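Local coordinates for protein thiamine pyrophosphokinase (Candida albicans, PDB 2G9Z) that probably catalyses the transfer of pyrophosphate from ATP to thiamine, yielding thiamine pyrophosphate, the coenzyme form of vitamin B1, at residues 113-118 with 136-141. Sequence-based numbering, arbitrary orientation.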
loop_
_atom_site.group_PDB
_atom_site.type_symbol
_atom_site.label_atom_id
_atom_site.label_comp_id
_atom_site.label_asym_id
_atom_site.label_seq_id
_atom_site.Cartn_x
_atom_site.Cartn_y
_atom_site.Cartn_z
ATOM N N LEU A 113 -31.991 -6.168 6.068
ATOM C CA LEU A 113 -31.407 -4.903 6.498
ATOM C C LEU A 113 -32.049 -3.716 5.794
ATOM O O LEU A 113 -32.376 -3.783 4.609
ATOM C CB LEU A 113 -29.901 -4.884 6.216
ATOM C CG LEU A 113 -28.992 -5.863 6.956
ATOM C CD1 LEU A 113 -27.566 -5.677 6.458
ATOM C CD2 LEU A 113 -29.069 -5.626 8.458
ATOM N N GLN A 114 -32.223 -2.627 6.535
ATOM C CA GLN A 114 -32.803 -1.411 5.986
ATOM C C GLN A 114 -31.706 -0.359 5.909
ATOM O O GLN A 114 -31.067 -0.051 6.914
ATOM C CB GLN A 114 -33.931 -0.898 6.886
ATOM C CG GLN A 114 -35.047 -1.897 7.122
ATOM C CD GLN A 114 -35.695 -2.348 5.834
ATOM O OE1 GLN A 114 -36.224 -1.535 5.073
ATOM N NE2 GLN A 114 -35.657 -3.650 5.577
ATOM N N ARG A 115 -31.481 0.185 4.719
ATOM C CA ARG A 115 -30.461 1.213 4.544
ATOM C C ARG A 115 -30.718 2.370 5.507
ATOM O O ARG A 115 -29.785 2.981 6.027
ATOM C CB ARG A 115 -30.467 1.726 3.100
ATOM C CG ARG A 115 -29.625 2.973 2.885
ATOM C CD ARG A 115 -29.719 3.471 1.456
ATOM N NE ARG A 115 -29.050 2.577 0.519
ATOM C CZ ARG A 115 -29.656 1.935 -0.475
ATOM N NH1 ARG A 115 -30.958 2.082 -0.675
ATOM N NH2 ARG A 115 -28.957 1.144 -1.270
ATOM N N SER A 116 -31.993 2.653 5.755
ATOM C CA SER A 116 -32.381 3.746 6.641
ATOM C C SER A 116 -32.020 3.550 8.115
ATOM O O SER A 116 -32.071 4.499 8.892
ATOM C CB SER A 116 -33.885 4.014 6.509
ATOM O OG SER A 116 -34.638 2.839 6.758
ATOM N N ASP A 117 -31.654 2.334 8.508
ATOM C CA ASP A 117 -31.291 2.088 9.905
ATOM C C ASP A 117 -29.821 2.383 10.193
ATOM O O ASP A 117 -29.371 2.298 11.334
ATOM C CB ASP A 117 -31.582 0.637 10.297
ATOM C CG ASP A 117 -33.060 0.332 10.338
ATOM O OD1 ASP A 117 -33.816 1.160 10.886
ATOM O OD2 ASP A 117 -33.462 -0.738 9.834
ATOM N N TYR A 118 -29.075 2.742 9.157
ATOM C CA TYR A 118 -27.658 3.017 9.322
ATOM C C TYR A 118 -27.281 4.354 8.710
ATOM O O TYR A 118 -26.704 4.419 7.622
ATOM C CB TYR A 118 -26.862 1.872 8.700
ATOM C CG TYR A 118 -27.239 0.540 9.309
ATOM C CD1 TYR A 118 -26.626 0.089 10.477
ATOM C CD2 TYR A 118 -28.261 -0.237 8.758
ATOM C CE1 TYR A 118 -27.023 -1.104 11.085
ATOM C CE2 TYR A 118 -28.666 -1.429 9.359
ATOM C CZ TYR A 118 -28.043 -1.855 10.522
ATOM O OH TYR A 118 -28.441 -3.028 11.120
ATOM N N THR A 136 -28.015 13.843 -0.864
ATOM C CA THR A 136 -29.356 14.258 -0.486
ATOM C C THR A 136 -30.022 13.204 0.399
ATOM O O THR A 136 -30.710 13.542 1.360
ATOM C CB THR A 136 -30.228 14.528 -1.736
ATOM O OG1 THR A 136 -30.234 13.372 -2.582
ATOM C CG2 THR A 136 -29.674 15.709 -2.518
ATOM N N TYR A 137 -29.799 11.930 0.092
ATOM C CA TYR A 137 -30.390 10.856 0.882
ATOM C C TYR A 137 -30.029 10.960 2.359
ATOM O O TYR A 137 -30.911 11.015 3.217
ATOM C CB TYR A 137 -29.946 9.486 0.369
ATOM C CG TYR A 137 -30.501 8.357 1.205
ATOM C CD1 TYR A 137 -31.799 7.889 1.006
ATOM C CD2 TYR A 137 -29.754 7.804 2.242
ATOM C CE1 TYR A 137 -32.341 6.898 1.822
ATOM C CE2 TYR A 137 -30.284 6.815 3.065
ATOM C CZ TYR A 137 -31.579 6.367 2.851
ATOM O OH TYR A 137 -32.113 5.404 3.676
ATOM N N TYR A 138 -28.733 10.978 2.660
ATOM C CA TYR A 138 -28.293 11.066 4.047
ATOM C C TYR A 138 -28.558 12.430 4.668
ATOM O O TYR A 138 -28.784 12.525 5.872
ATOM C CB TYR A 138 -26.811 10.685 4.164
ATOM C CG TYR A 138 -26.591 9.205 3.951
ATOM C CD1 TYR A 138 -27.171 8.268 4.807
ATOM C CD2 TYR A 138 -25.852 8.736 2.865
ATOM C CE1 TYR A 138 -27.029 6.901 4.585
ATOM C CE2 TYR A 138 -25.701 7.369 2.635
ATOM C CZ TYR A 138 -26.294 6.459 3.496
ATOM O OH TYR A 138 -26.171 5.108 3.256
ATOM N N GLU A 139 -28.531 13.484 3.858
ATOM C CA GLU A 139 -28.825 14.815 4.378
ATOM C C GLU A 139 -30.275 14.772 4.877
ATOM O O GLU A 139 -30.597 15.320 5.924
ATOM C CB GLU A 139 -28.694 15.888 3.282
ATOM C CG GLU A 139 -27.295 16.027 2.687
ATOM C CD GLU A 139 -27.185 17.152 1.666
ATOM O OE1 GLU A 139 -28.033 17.228 0.747
ATOM O OE2 GLU A 139 -26.237 17.959 1.775
ATOM N N SER A 140 -31.140 14.093 4.129
ATOM C CA SER A 140 -32.548 14.000 4.505
ATOM C C SER A 140 -32.783 13.038 5.665
ATOM O O SER A 140 -33.912 12.896 6.143
ATOM C CB SER A 140 -33.399 13.576 3.302
ATOM O OG SER A 140 -33.132 12.238 2.914
ATOM N N HIS A 141 -31.723 12.375 6.122
ATOM C CA HIS A 141 -31.862 11.451 7.238
ATOM C C HIS A 141 -31.136 11.878 8.503
ATOM O O HIS A 141 -31.016 11.100 9.450
ATOM C CB HIS A 141 -31.436 10.038 6.836
ATOM C CG HIS A 141 -32.513 9.263 6.142
ATOM N ND1 HIS A 141 -32.797 9.413 4.801
ATOM C CD2 HIS A 141 -33.393 8.347 6.612
ATOM C CE1 HIS A 141 -33.802 8.620 4.474
ATOM N NE2 HIS A 141 -34.182 7.963 5.555
HETATM O O HOH W 1 -27.277 3.588 5.031
#
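R115 and S116, in the short 3-10 turn 115-117, receive the outer end of the Y137 ring, which projects from the last turn of helix 132-139. The aliphatic part of R115 packs against this end: CD lies 3.7 Å from Y137 CZ, and CG 3.6 Å from Y137 OH. Y137 CG is anti to its backbone N (chi1 178°), on the side of the turn, and Y137 OH comes within 3.4 Å of S116 CA. H141 backs this ring from within its own segment: ND1 sits over the centre of one face, while NE2 approaches S116 CB at 4.1 Å.

The direct contacts are van der Waals, and the polar link runs through a water. That water donates to R115 O and Y118 O and accepts from Y138 OH at 2.6 Å, lying in the plane of the Y138 ring at its edge. One water thereby links the carbonyls of R115, in the turn, and Y118, just after it, to the helix through Y138.

Behind the interface, Y137 O accepts from S140 OG and, at 2.9 Å, from H141 ND1, the two donors arriving on opposite faces of the carbonyl plane. The second bond is fairly straight (163°) and should steady the imidazole beside Y137.

Helix 93-100 packs against both segments: Y98 takes a hydrogen bond from R115 NH2 on its carbonyl, makes a cation-pi contact with R115, and meets Y137 edge-to-face. The contact joins the loop before strand 122-125 to the helix preceding strand 144-147, an outermost strand of the large mixed sheet, far from the centre of the chain.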